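Long-range contacts in type II restriction enzyme BsoBI (Geobacillus stearothermophilus, PDB 1DC1), which cuts double-stranded DNA as a homodimeric type II restriction endonuclease, recognising the degenerate sequence 5'-CYCGRG-3' and cleaving after its first cytosine: residues A145-L150 / K185-T190; Y157-S162 / D172-D177; I202-V207 / E233-L238; L301-N306 / G314-W319. All blocks are in the same frame, centred on the assembly; numbering follows the deposited sequence.

Contact 1. Residues A145-L150 / K185-T190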
loop_
_atom_site.group_PDB
_atom_site.type_symbol
_atom_site.label_atom_id
_atom_site.label_comp_id
_atom_site.label_asym_id
_atom_site.label_seq_id
_atom_site.Cartn_x
_atom_site.Cartn_y
_atom_site.Cartn_z
ATOM N N ALA D 145 -4.113 -25.814 -4.789
ATOM C CA ALA D 145 -3.916 -26.693 -3.621
ATOM C C ALA D 145 -5.249 -27.379 -3.183
ATOM O O ALA D 145 -5.271 -28.552 -2.827
ATOM C CB ALA D 145 -3.310 -25.897 -2.471
ATOM N N ILE D 146 -6.349 -26.636 -3.248
ATOM C CA ILE D 146 -7.675 -27.116 -2.899
ATOM C C ILE D 146 -8.133 -28.184 -3.899
ATOM O O ILE D 146 -8.521 -29.268 -3.482
ATOM C CB ILE D 146 -8.711 -25.940 -2.902
ATOM C CG1 ILE D 146 -8.373 -24.927 -1.763
ATOM C CG2 ILE D 146 -10.189 -26.528 -2.873
ATOM C CD1 ILE D 146 -9.240 -25.035 -0.564
ATOM N N ILE D 147 -8.110 -27.891 -5.198
ATOM C CA ILE D 147 -8.533 -28.899 -6.185
ATOM C C ILE D 147 -7.613 -30.122 -6.221
ATOM O O ILE D 147 -8.085 -31.234 -6.385
ATOM C CB ILE D 147 -8.810 -28.273 -7.617
ATOM C CG1 ILE D 147 -7.559 -27.750 -8.307
ATOM C CG2 ILE D 147 -9.841 -27.129 -7.447
ATOM C CD1 ILE D 147 -7.912 -27.039 -9.596
ATOM N N SER D 148 -6.311 -29.946 -6.011
ATOM C CA SER D 148 -5.445 -31.120 -5.952
ATOM C C SER D 148 -5.790 -31.970 -4.737
ATOM O O SER D 148 -5.805 -33.195 -4.833
ATOM C CB SER D 148 -3.986 -30.724 -5.908
ATOM O OG SER D 148 -3.611 -30.493 -7.243
ATOM N N ALA D 149 -6.066 -31.340 -3.601
ATOM C CA ALA D 149 -6.467 -32.089 -2.424
ATOM C C ALA D 149 -7.754 -32.908 -2.707
ATOM O O ALA D 149 -7.867 -34.052 -2.271
ATOM C CB ALA D 149 -6.705 -31.152 -1.251
ATOM N N LEU D 150 -8.723 -32.329 -3.426
ATOM C CA LEU D 150 -9.988 -33.029 -3.767
ATOM C C LEU D 150 -9.656 -34.164 -4.732
ATOM O O LEU D 150 -10.149 -35.292 -4.556
ATOM C CB LEU D 150 -11.044 -32.095 -4.433
ATOM C CG LEU D 150 -11.635 -31.007 -3.505
ATOM C CD1 LEU D 150 -12.352 -29.905 -4.238
ATOM C CD2 LEU D 150 -12.580 -31.689 -2.585
ATOM N N LYS D 185 -13.519 -18.857 -9.626
ATOM C CA LYS D 185 -14.070 -17.879 -8.693
ATOM C C LYS D 185 -14.547 -18.638 -7.441
ATOM O O LYS D 185 -14.596 -18.096 -6.349
ATOM C CB LYS D 185 -15.241 -17.143 -9.408
ATOM C CG LYS D 185 -16.279 -16.404 -8.548
ATOM C CD LYS D 185 -15.633 -15.360 -7.642
ATOM C CE LYS D 185 -16.664 -14.579 -6.838
ATOM N NZ LYS D 185 -16.158 -13.189 -6.612
ATOM N N GLY D 186 -14.880 -19.914 -7.611
ATOM C CA GLY D 186 -15.361 -20.718 -6.496
ATOM C C GLY D 186 -15.258 -22.204 -6.816
ATOM O O GLY D 186 -15.124 -22.584 -7.983
ATOM N N ILE D 187 -15.317 -23.041 -5.786
ATOM C CA ILE D 187 -15.209 -24.494 -5.944
ATOM C C ILE D 187 -16.228 -25.047 -4.977
ATOM O O ILE D 187 -16.414 -24.494 -3.873
ATOM C CB ILE D 187 -13.802 -25.006 -5.545
ATOM C CG1 ILE D 187 -12.748 -24.379 -6.478
ATOM C CG2 ILE D 187 -13.760 -26.567 -5.481
ATOM C CD1 ILE D 187 -12.781 -24.903 -7.893
ATOM N N SER D 188 -16.896 -26.114 -5.383
ATOM C CA SER D 188 -17.905 -26.702 -4.529
ATOM C C SER D 188 -17.783 -28.217 -4.464
ATOM O O SER D 188 -17.571 -28.854 -5.477
ATOM C CB SER D 188 -19.265 -26.294 -5.067
ATOM O OG SER D 188 -20.263 -26.706 -4.161
ATOM N N TRP D 189 -17.938 -28.805 -3.289
ATOM C CA TRP D 189 -17.852 -30.266 -3.138
ATOM C C TRP D 189 -18.795 -30.780 -2.026
ATOM O O TRP D 189 -19.517 -30.015 -1.351
ATOM C CB TRP D 189 -16.427 -30.711 -2.773
ATOM C CG TRP D 189 -15.960 -30.152 -1.433
ATOM C CD1 TRP D 189 -16.000 -30.773 -0.189
ATOM C CD2 TRP D 189 -15.365 -28.838 -1.213
ATOM N NE1 TRP D 189 -15.456 -29.918 0.769
ATOM C CE2 TRP D 189 -15.066 -28.738 0.176
ATOM C CE3 TRP D 189 -15.061 -27.750 -2.061
ATOM C CZ2 TRP D 189 -14.466 -27.567 0.734
ATOM C CZ3 TRP D 189 -14.462 -26.595 -1.512
ATOM C CH2 TRP D 189 -14.174 -26.511 -0.143
ATOM N N THR D 190 -18.787 -32.096 -1.851
ATOM C CA THR D 190 -19.589 -32.758 -0.826
ATOM C C THR D 190 -18.650 -33.738 -0.126
ATOM O O THR D 190 -17.977 -34.534 -0.771
ATOM C CB THR D 190 -20.761 -33.549 -1.411
ATOM O OG1 THR D 190 -21.644 -32.667 -2.094
ATOM C CG2 THR D 190 -21.531 -34.236 -0.304
#
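L150 sets its CD2 methyl over one face of the W189 indole, on the five-membered ring. CD2 of L150 lies 4.2 Å from the centroid of that ring, a CH-pi contact 24° off the normal and displaced toward the rim. I146 also comes to the indole, its CG2 near CZ3 of W189, but obliquely. This is helix-on-sheet packing: helix 110-152 packs on strand 184-191 of the mixed sheet in the PD-(D/E)XK nuclease fold, the two short segments running nearly parallel at 22° with axes 10.3 Å apart. I187 and W189, alternate residues of the strand, both point to the helix, while S188 between them turns its CB away. CG of W189 sits between the backbone N and the carbonyl carbon (chi1 62°). The side chains of L150 and W189 cross at about a right angle. NE1 of W189 donates to O of I321. L150 uses its other branch on I187, the two side chains sliding past each other in opposite directions with CD1 of L150 3.8 Å from CG2 of I187. One turn back, CG2 of I147 packs 3.7 Å from CD1 of I187.

Contact 2. Residues Y157-S162 / D172-D177; sequences YKWLDS and DKPEDD
K173 lays its CB over the middle of the Y157 ring, 3.7 Å from the centroid and 13° off the normal, a CH-pi contact, and CG follows over the same face toward CZ. At the ring's edge, in its plane, the phenol OH of Y157 donates to OD2 of D177 over 2.6 Å, from above the carboxylate plane. At the other end of the contact, NZ of K158 makes a salt bridge to OD1 of D172 at 2.9 Å; the two side chains lie side by side, and K158 bends at chi3 (94°) and chi4. Behind them lies the backbone pairing: N of K173 donates to O of Y157 at 3.1 Å, next to the non-hydrogen-bonded antiparallel pair K158-D172. O of D172 lies at the edge of the W159 indole and takes a hydrogen bond from a water that NE1 of W159 reaches only weakly. The end of K173 leads away from the tyrosine, its NZ donating to O of P174, 2.8 Å away. R144 makes a salt bridge to OD1 of D177, a second partner for that carboxylate. The arrangement is a sheet edge: strand 170-172, outermost within this chain, leads into a loop that folds over the tyrosine.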
loop_
_atom_site.group_PDB
_atom_site.type_symbol
_atom_site.label_atom_id
_atom_site.label_comp_id
_atom_site.label_asym_id
_atom_site.label_seq_id
_atom_site.Cartn_x
_atom_site.Cartn_y
_atom_site.Cartn_z
ATOM N N TYR D 157 -15.834 -32.244 -7.765
ATOM C CA TYR D 157 -16.230 -30.909 -7.385
ATOM C C TYR D 157 -16.828 -30.188 -8.605
ATOM O O TYR D 157 -16.771 -30.700 -9.726
ATOM C CB TYR D 157 -15.012 -30.151 -6.803
ATOM C CG TYR D 157 -13.888 -29.902 -7.791
ATOM C CD1 TYR D 157 -13.943 -28.789 -8.675
ATOM C CD2 TYR D 157 -12.782 -30.761 -7.855
ATOM C CE1 TYR D 157 -12.932 -28.520 -9.601
ATOM C CE2 TYR D 157 -11.756 -30.520 -8.776
ATOM C CZ TYR D 157 -11.840 -29.376 -9.659
ATOM O OH TYR D 157 -10.838 -29.093 -10.592
ATOM N N LYS D 158 -17.462 -29.041 -8.357
ATOM C CA LYS D 158 -18.005 -28.199 -9.406
ATOM C C LYS D 158 -17.262 -26.893 -9.247
ATOM O O LYS D 158 -16.755 -26.604 -8.156
ATOM C CB LYS D 158 -19.492 -27.980 -9.195
ATOM C CG LYS D 158 -20.242 -29.293 -9.044
ATOM C CD LYS D 158 -21.697 -29.048 -8.880
ATOM C CE LYS D 158 -22.380 -29.117 -10.197
ATOM N NZ LYS D 158 -22.782 -30.519 -10.409
ATOM N N TRP D 159 -17.150 -26.140 -10.332
ATOM C CA TRP D 159 -16.466 -24.890 -10.245
ATOM C C TRP D 159 -17.222 -23.778 -10.927
ATOM O O TRP D 159 -18.090 -24.008 -11.750
ATOM C CB TRP D 159 -15.084 -25.034 -10.814
ATOM C CG TRP D 159 -15.083 -25.203 -12.277
ATOM C CD1 TRP D 159 -15.518 -26.289 -12.978
ATOM C CD2 TRP D 159 -14.538 -24.277 -13.246
ATOM N NE1 TRP D 159 -15.264 -26.101 -14.329
ATOM C CE2 TRP D 159 -14.668 -24.878 -14.512
ATOM C CE3 TRP D 159 -13.950 -22.998 -13.155
ATOM C CZ2 TRP D 159 -14.234 -24.246 -15.681
ATOM C CZ3 TRP D 159 -13.522 -22.379 -14.302
ATOM C CH2 TRP D 159 -13.663 -23.000 -15.553
ATOM N N LEU D 160 -16.877 -22.560 -10.549
ATOM C CA LEU D 160 -17.497 -21.355 -11.058
ATOM C C LEU D 160 -16.432 -20.543 -11.802
ATOM O O LEU D 160 -15.364 -20.221 -11.276
ATOM C CB LEU D 160 -18.137 -20.577 -9.881
ATOM C CG LEU D 160 -19.228 -19.557 -10.208
ATOM C CD1 LEU D 160 -20.465 -20.213 -10.857
ATOM C CD2 LEU D 160 -19.607 -18.859 -8.931
ATOM N N ASP D 161 -16.741 -20.250 -13.051
ATOM C CA ASP D 161 -15.837 -19.537 -13.931
ATOM C C ASP D 161 -15.869 -18.038 -13.672
ATOM O O ASP D 161 -16.902 -17.391 -13.909
ATOM C CB ASP D 161 -16.259 -19.841 -15.367
ATOM C CG ASP D 161 -15.161 -19.554 -16.372
ATOM O OD1 ASP D 161 -14.424 -18.558 -16.192
ATOM O OD2 ASP D 161 -15.043 -20.324 -17.346
ATOM N N SER D 162 -14.749 -17.489 -13.180
ATOM C CA SER D 162 -14.629 -16.050 -12.875
ATOM C C SER D 162 -14.963 -15.153 -14.090
ATOM O O SER D 162 -15.396 -13.999 -13.923
ATOM C CB SER D 162 -13.229 -15.746 -12.394
ATOM O OG SER D 162 -12.343 -16.014 -13.462
ATOM N N ASP D 172 -19.207 -28.886 -13.796
ATOM C CA ASP D 172 -18.503 -30.039 -13.271
ATOM C C ASP D 172 -17.027 -29.974 -13.659
ATOM O O ASP D 172 -16.644 -29.447 -14.725
ATOM C CB ASP D 172 -19.107 -31.345 -13.768
ATOM C CG ASP D 172 -20.418 -31.675 -13.094
ATOM O OD1 ASP D 172 -20.521 -31.712 -11.840
ATOM O OD2 ASP D 172 -21.356 -31.911 -13.866
ATOM N N LYS D 173 -16.206 -30.473 -12.751
ATOM C CA LYS D 173 -14.782 -30.506 -12.955
ATOM C C LYS D 173 -14.503 -31.221 -14.281
ATOM O O LYS D 173 -15.142 -32.225 -14.584
ATOM C CB LYS D 173 -14.159 -31.284 -11.800
ATOM C CG LYS D 173 -12.810 -31.864 -12.036
ATOM C CD LYS D 173 -12.696 -33.149 -11.285
ATOM C CE LYS D 173 -11.321 -33.706 -11.499
ATOM N NZ LYS D 173 -11.149 -34.335 -12.821
ATOM N N PRO D 174 -13.572 -30.696 -15.096
ATOM C CA PRO D 174 -13.244 -31.349 -16.367
ATOM C C PRO D 174 -12.367 -32.572 -16.031
ATOM O O PRO D 174 -11.826 -32.629 -14.921
ATOM C CB PRO D 174 -12.463 -30.284 -17.100
ATOM C CG PRO D 174 -11.807 -29.496 -15.994
ATOM C CD PRO D 174 -12.803 -29.456 -14.902
ATOM N N GLU D 175 -12.205 -33.531 -16.964
ATOM C CA GLU D 175 -11.353 -34.741 -16.730
ATOM C C GLU D 175 -9.924 -34.389 -16.254
ATOM O O GLU D 175 -9.381 -34.996 -15.317
ATOM C CB GLU D 175 -11.253 -35.594 -18.006
ATOM C CG GLU D 175 -10.578 -36.923 -17.780
ATOM C CD GLU D 175 -11.238 -37.714 -16.679
ATOM O OE1 GLU D 175 -12.479 -37.861 -16.723
ATOM O OE2 GLU D 175 -10.516 -38.185 -15.772
ATOM N N ASP D 176 -9.318 -33.421 -16.937
ATOM C CA ASP D 176 -8.020 -32.918 -16.546
ATOM C C ASP D 176 -8.252 -31.467 -16.129
ATOM O O ASP D 176 -8.527 -30.602 -16.968
ATOM C CB ASP D 176 -7.029 -32.976 -17.714
ATOM C CG ASP D 176 -5.616 -32.621 -17.292
ATOM O OD1 ASP D 176 -5.401 -32.096 -16.167
ATOM O OD2 ASP D 176 -4.696 -32.885 -18.085
ATOM N N ASP D 177 -8.146 -31.195 -14.844
ATOM C CA ASP D 177 -8.344 -29.838 -14.383
ATOM C C ASP D 177 -7.029 -29.005 -14.366
ATOM O O ASP D 177 -6.883 -28.018 -13.635
ATOM C CB ASP D 177 -9.097 -29.858 -13.028
ATOM C CG ASP D 177 -8.250 -30.367 -11.881
ATOM O OD1 ASP D 177 -7.004 -30.352 -12.007
ATOM O OD2 ASP D 177 -8.822 -30.763 -10.839
HETATM O O HOH W 1 -15.822 -27.982 -17.059
#

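Contact 3. Residues I202-V207 / E233-L238. Unlike the reference sequence in segment 202-207: S205 (reference Pro).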
loop_
_atom_site.group_PDB
_atom_site.type_symbol
_atom_site.label_atom_id
_atom_site.label_comp_id
_atom_site.label_asym_id
_atom_site.label_seq_id
_atom_site.Cartn_x
_atom_site.Cartn_y
_atom_site.Cartn_z
ATOM N N ILE D 202 -15.928 -12.067 -1.775
ATOM C CA ILE D 202 -17.347 -11.937 -1.633
ATOM C C ILE D 202 -17.659 -10.840 -0.637
ATOM O O ILE D 202 -16.991 -10.714 0.402
ATOM C CB ILE D 202 -17.876 -13.288 -1.029
ATOM C CG1 ILE D 202 -17.804 -14.400 -2.046
ATOM C CG2 ILE D 202 -19.291 -13.188 -0.598
ATOM C CD1 ILE D 202 -17.786 -13.920 -3.435
ATOM N N THR D 203 -18.701 -10.066 -0.923
ATOM C CA THR D 203 -19.141 -9.050 0.027
ATOM C C THR D 203 -19.924 -9.806 1.095
ATOM O O THR D 203 -20.857 -10.531 0.770
ATOM C CB THR D 203 -20.080 -8.037 -0.582
ATOM O OG1 THR D 203 -19.395 -7.332 -1.621
ATOM C CG2 THR D 203 -20.547 -7.036 0.523
ATOM N N VAL D 204 -19.543 -9.658 2.353
ATOM C CA VAL D 204 -20.238 -10.355 3.417
ATOM C C VAL D 204 -21.178 -9.359 4.062
ATOM O O VAL D 204 -20.770 -8.393 4.723
ATOM C CB VAL D 204 -19.248 -10.909 4.419
ATOM C CG1 VAL D 204 -19.980 -11.601 5.580
ATOM C CG2 VAL D 204 -18.354 -11.876 3.711
ATOM N N SER D 205 -22.461 -9.596 3.836
ATOM C CA SER D 205 -23.481 -8.686 4.327
ATOM C C SER D 205 -23.535 -8.269 5.796
ATOM O O SER D 205 -23.898 -7.116 6.065
ATOM C CB SER D 205 -24.850 -9.143 3.845
ATOM O OG SER D 205 -24.795 -9.289 2.442
ATOM N N LEU D 206 -23.164 -9.139 6.736
ATOM C CA LEU D 206 -23.199 -8.756 8.138
ATOM C C LEU D 206 -22.145 -7.721 8.454
ATOM O O LEU D 206 -22.411 -6.800 9.217
ATOM C CB LEU D 206 -22.948 -9.973 9.022
ATOM C CG LEU D 206 -24.074 -10.636 9.806
ATOM C CD1 LEU D 206 -23.490 -11.265 11.045
ATOM C CD2 LEU D 206 -25.172 -9.620 10.126
ATOM N N VAL D 207 -20.932 -7.899 7.916
ATOM C CA VAL D 207 -19.864 -6.936 8.170
ATOM C C VAL D 207 -19.900 -5.833 7.149
ATOM O O VAL D 207 -19.380 -4.764 7.424
ATOM C CB VAL D 207 -18.456 -7.596 8.167
ATOM C CG1 VAL D 207 -18.450 -8.738 9.149
ATOM C CG2 VAL D 207 -18.130 -8.151 6.823
ATOM N N GLU D 233 -25.780 -17.904 9.254
ATOM C CA GLU D 233 -25.540 -19.251 9.759
ATOM C C GLU D 233 -24.877 -20.160 8.703
ATOM O O GLU D 233 -24.345 -21.228 9.050
ATOM C CB GLU D 233 -26.857 -19.908 10.213
ATOM C CG GLU D 233 -28.001 -18.970 10.350
ATOM C CD GLU D 233 -28.521 -18.520 9.022
ATOM O OE1 GLU D 233 -28.888 -19.405 8.208
ATOM O OE2 GLU D 233 -28.564 -17.287 8.789
ATOM N N LYS D 234 -24.915 -19.742 7.429
ATOM C CA LYS D 234 -24.346 -20.529 6.314
ATOM C C LYS D 234 -22.864 -20.346 6.159
ATOM O O LYS D 234 -22.240 -21.079 5.415
ATOM C CB LYS D 234 -25.002 -20.147 4.990
ATOM C CG LYS D 234 -26.445 -20.544 4.903
ATOM C CD LYS D 234 -26.692 -21.778 5.739
ATOM C CE LYS D 234 -27.894 -22.580 5.217
ATOM N NZ LYS D 234 -28.324 -23.613 6.217
ATOM N N TYR D 235 -22.316 -19.329 6.820
ATOM C CA TYR D 235 -20.859 -19.052 6.771
ATOM C C TYR D 235 -20.071 -19.937 7.739
ATOM O O TYR D 235 -20.084 -19.710 8.972
ATOM C CB TYR D 235 -20.572 -17.593 7.109
ATOM C CG TYR D 235 -21.037 -16.630 6.050
ATOM C CD1 TYR D 235 -22.343 -16.127 6.055
ATOM C CD2 TYR D 235 -20.160 -16.174 5.068
ATOM C CE1 TYR D 235 -22.737 -15.199 5.119
ATOM C CE2 TYR D 235 -20.557 -15.229 4.111
ATOM C CZ TYR D 235 -21.835 -14.747 4.139
ATOM O OH TYR D 235 -22.228 -13.824 3.186
ATOM N N LEU D 236 -19.403 -20.948 7.184
ATOM C CA LEU D 236 -18.590 -21.871 8.000
ATOM C C LEU D 236 -17.211 -21.285 8.298
ATOM O O LEU D 236 -16.689 -21.474 9.381
ATOM C CB LEU D 236 -18.352 -23.217 7.286
ATOM C CG LEU D 236 -19.559 -24.142 7.089
ATOM C CD1 LEU D 236 -19.188 -25.322 6.244
ATOM C CD2 LEU D 236 -20.081 -24.594 8.460
ATOM N N LEU D 237 -16.638 -20.579 7.328
ATOM C CA LEU D 237 -15.309 -20.025 7.478
ATOM C C LEU D 237 -15.132 -18.757 6.669
ATOM O O LEU D 237 -15.708 -18.642 5.592
ATOM C CB LEU D 237 -14.258 -21.077 7.039
ATOM C CG LEU D 237 -12.754 -20.723 6.923
ATOM C CD1 LEU D 237 -11.965 -21.972 7.180
ATOM C CD2 LEU D 237 -12.410 -20.132 5.533
ATOM N N LEU D 238 -14.353 -17.804 7.215
ATOM C CA LEU D 238 -13.989 -16.553 6.530
ATOM C C LEU D 238 -12.484 -16.407 6.720
ATOM O O LEU D 238 -11.951 -16.689 7.789
ATOM C CB LEU D 238 -14.749 -15.352 7.085
ATOM C CG LEU D 238 -16.269 -15.609 7.003
ATOM C CD1 LEU D 238 -16.826 -15.845 8.384
ATOM C CD2 LEU D 238 -16.943 -14.481 6.351
#
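V204 stands with CG1 anti to its backbone N (chi1 178°) and CG2 anti to the carbonyl carbon, which turns both methyls to the Y235 ring, CG2 also meeting L238. Y235 has its CG anti to the carbonyl carbon (chi1 -69°), and from there the ring reaches out to meet V204 tip to tip. CG1 of V204 comes 3.9 Å from CZ of Y235, approaching the ring obliquely. CG2 serves two neighbours at once: it lies 4.0 Å from CE2 of Y235 and 4.0 Å from CD2 of L238, which also comes up tip to tip. The closest contacts are between carbons, though OH of Y235 also lies 4.0 Å from CG1 of V204.

The strands that carry these residues do not pair with each other. Strand 202-204 belongs to a small two-stranded antiparallel sheet with 209-211, whereas 235-242 is a strand of the main mixed sheet of the PD-(D/E)XK fold; the short segments run at 113°, their axes 11.3 Å apart. L236 and L237 both face L215 on the adjoining strand, a classic beta bulge, and Y235 and L238 stand to either end of it.

Helix 247-270 adds to the same packing, with F268 against V204 and edge-to-face with the Y235 ring, and I264 against L238. The phenol OH of Y235 is hydrogen-bonded to N of Q230. Farther along the strand, the side chain of E240, predicted to bind the catalytic magnesium, lies about 6 Å from that of L238.

Contact 4. Residues L301-N306 / G314-W319; sequences LTNSAN and GSLCRW
N303 brings its amide down tightly on one face of the W319 indole, with ND2 of N303 3.4 Å from CE3 of W319 and offset toward the ring's rim. The amide and ring planes are 71° apart, so the group stands steeply on the indole rather than stacking flat. CB of N303 sits over the same face, 4.2 Å from the centroid of the six-membered ring, as a CH-pi contact. T302 meets the indole differently: its CG2 comes obliquely to CZ2 of W319 at 3.7 Å, the two side chains crossing at about a right angle.

A second patch is built round one methyl. L316 has CG anti to its backbone N (chi1 -175°). In the conformer given, CD1 of L316 lies 3.7 Å from CB of A305, with C of S304 and CG of N303 close by; with a second conformer modelled, this patch is less certain.

On the water side the fit is looser, and a solvent molecule does the bridging. ND2 of N303 donates to this water over 2.9 Å, and OG of S315 is hydrogen-bonded to it at 3.3 Å. The other end of the amide is held from within the strand, where N of S304 donates to OD1 of N303 at 2.8 Å; water and backbone together should fix the amide's rotation. N9 and H10, from the N-terminal part of the chain, also hydrogen-bond to OG of S315.

Strand 303-306 is the outermost strand of the mixed sheet within this chain, next to 276-281, and the chain turns from it into helix 310-321, which packs back at 145°: a beta-alpha unit closing the edge of the nuclease fold.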
loop_
_atom_site.group_PDB
_atom_site.type_symbol
_atom_site.label_atom_id
_atom_site.label_comp_id
_atom_site.label_asym_id
_atom_site.label_seq_id
_atom_site.Cartn_x
_atom_site.Cartn_y
_atom_site.Cartn_z
ATOM N N LEU D 301 -8.129 -17.138 16.196
ATOM C CA LEU D 301 -7.931 -17.487 14.790
ATOM C C LEU D 301 -7.958 -19.029 14.808
ATOM O O LEU D 301 -7.352 -19.656 15.675
ATOM C CB LEU D 301 -6.592 -16.959 14.290
ATOM C CG LEU D 301 -6.240 -16.713 12.824
ATOM C CD1 LEU D 301 -7.224 -15.753 12.198
ATOM C CD2 LEU D 301 -4.763 -16.169 12.758
ATOM N N THR D 302 -8.679 -19.639 13.871
ATOM C CA THR D 302 -8.825 -21.094 13.772
ATOM C C THR D 302 -7.648 -21.840 13.135
ATOM O O THR D 302 -7.285 -22.947 13.558
ATOM C CB THR D 302 -10.101 -21.478 12.993
ATOM O OG1 THR D 302 -11.182 -20.651 13.430
ATOM C CG2 THR D 302 -10.453 -22.921 13.242
ATOM N N ASN D 303 -7.049 -21.228 12.115
ATOM C CA ASN D 303 -5.925 -21.851 11.430
ATOM C C ASN D 303 -5.146 -20.801 10.641
ATOM O O ASN D 303 -5.628 -19.683 10.391
ATOM C CB ASN D 303 -6.442 -22.958 10.497
ATOM C CG ASN D 303 -5.465 -24.088 10.333
ATOM O OD1 ASN D 303 -4.251 -23.951 10.569
ATOM N ND2 ASN D 303 -5.983 -25.221 9.904
ATOM N N SER D 304 -3.939 -21.164 10.242
ATOM C CA SER D 304 -3.093 -20.246 9.486
ATOM C C SER D 304 -2.050 -21.039 8.737
ATOM O O SER D 304 -1.706 -22.152 9.127
ATOM C CB SER D 304 -2.396 -19.276 10.425
ATOM O OG SER D 304 -1.571 -18.356 9.733
ATOM N N ALA D 305 -1.563 -20.485 7.633
ATOM C CA ALA D 305 -0.524 -21.159 6.889
ATOM C C ALA D 305 0.352 -20.126 6.164
ATOM O O ALA D 305 -0.122 -19.051 5.805
ATOM C CB ALA D 305 -1.120 -22.132 5.885
ATOM N N ASN D 306 1.640 -20.436 6.023
ATOM C CA ASN D 306 2.514 -19.587 5.260
ATOM C C ASN D 306 2.370 -20.154 3.827
ATOM O O ASN D 306 2.698 -21.335 3.563
ATOM C CB ASN D 306 3.957 -19.712 5.699
ATOM C CG ASN D 306 4.843 -18.816 4.915
ATOM O OD1 ASN D 306 4.896 -18.877 3.677
ATOM N ND2 ASN D 306 5.535 -17.943 5.613
ATOM N N GLY D 314 -0.921 -27.441 2.130
ATOM C CA GLY D 314 -1.601 -28.716 1.930
ATOM C C GLY D 314 -2.412 -29.168 3.127
ATOM O O GLY D 314 -3.556 -29.591 2.993
ATOM N N SER D 315 -1.802 -29.074 4.306
ATOM C CA SER D 315 -2.446 -29.453 5.548
ATOM C C SER D 315 -3.676 -28.564 5.749
ATOM O O SER D 315 -4.737 -29.053 6.091
ATOM C CB SER D 315 -1.410 -29.276 6.694
ATOM O OG SER D 315 -2.007 -29.301 7.975
ATOM N N LEU D 316 -3.540 -27.257 5.509
ATOM C CA LEU D 316 -4.663 -26.346 5.728
ATOM C C LEU D 316 -5.809 -26.662 4.762
ATOM O O LEU D 316 -6.971 -26.648 5.155
ATOM C CB LEU D 316 -4.174 -24.896 5.563
ATOM C CG LEU D 316 -5.219 -23.827 5.893
ATOM C CD1 LEU D 316 -4.638 -22.793 6.835
ATOM C CD2 LEU D 316 -5.668 -23.171 4.608
ATOM N N CYS D 317 -5.460 -26.946 3.501
ATOM C CA CYS D 317 -6.446 -27.270 2.454
ATOM C C CYS D 317 -7.181 -28.591 2.721
ATOM O O CYS D 317 -8.378 -28.705 2.508
ATOM C CB CYS D 317 -5.756 -27.322 1.083
ATOM S SG CYS D 317 -5.419 -25.670 0.481
ATOM N N ARG D 318 -6.462 -29.598 3.186
ATOM C CA ARG D 318 -7.097 -30.868 3.511
ATOM C C ARG D 318 -8.072 -30.627 4.673
ATOM O O ARG D 318 -9.188 -31.138 4.677
ATOM C CB ARG D 318 -6.001 -31.879 3.830
ATOM C CG ARG D 318 -6.447 -33.089 4.573
ATOM C CD ARG D 318 -5.363 -34.166 4.547
ATOM N NE ARG D 318 -5.966 -35.501 4.630
ATOM C CZ ARG D 318 -5.661 -36.429 5.537
ATOM N NH1 ARG D 318 -4.741 -36.194 6.473
ATOM N NH2 ARG D 318 -6.277 -37.609 5.492
ATOM N N TRP D 319 -7.662 -29.809 5.635
ATOM C CA TRP D 319 -8.517 -29.472 6.741
ATOM C C TRP D 319 -9.769 -28.710 6.239
ATOM O O TRP D 319 -10.893 -28.992 6.692
ATOM C CB TRP D 319 -7.733 -28.610 7.723
ATOM C CG TRP D 319 -8.607 -27.953 8.766
ATOM C CD1 TRP D 319 -9.183 -28.549 9.857
ATOM C CD2 TRP D 319 -9.003 -26.583 8.807
ATOM N NE1 TRP D 319 -9.906 -27.641 10.571
ATOM C CE2 TRP D 319 -9.814 -26.419 9.955
ATOM C CE3 TRP D 319 -8.752 -25.472 7.984
ATOM C CZ2 TRP D 319 -10.374 -25.192 10.305
ATOM C CZ3 TRP D 319 -9.312 -24.249 8.333
ATOM C CH2 TRP D 319 -10.112 -24.119 9.482
HETATM O O HOH W 2 -4.583 -27.686 9.182
#

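How the contacts relate
All four contacts reach the same mixed sheet. Contacts 1 and 2, with centres 9 Å apart, join through neighbouring strands: N of S188 to O of K158 and N of K185 to O of L160, both 2.8 Å, are probable hydrogen bonds, and contact 2 is nested in the loop that contact 1 closes. Contact 4 meets contact 1 helix to helix, with CB of A145 3.6 Å from SG of C317. It meets contact 3 where CD1 of L237 lies 3.7 Å from CH2 of W319. Contact 3 is nearest the predicted magnesium ligands, while contact 1 comes within about 4 Å of the bound DNA, nearest atom to nearest atom.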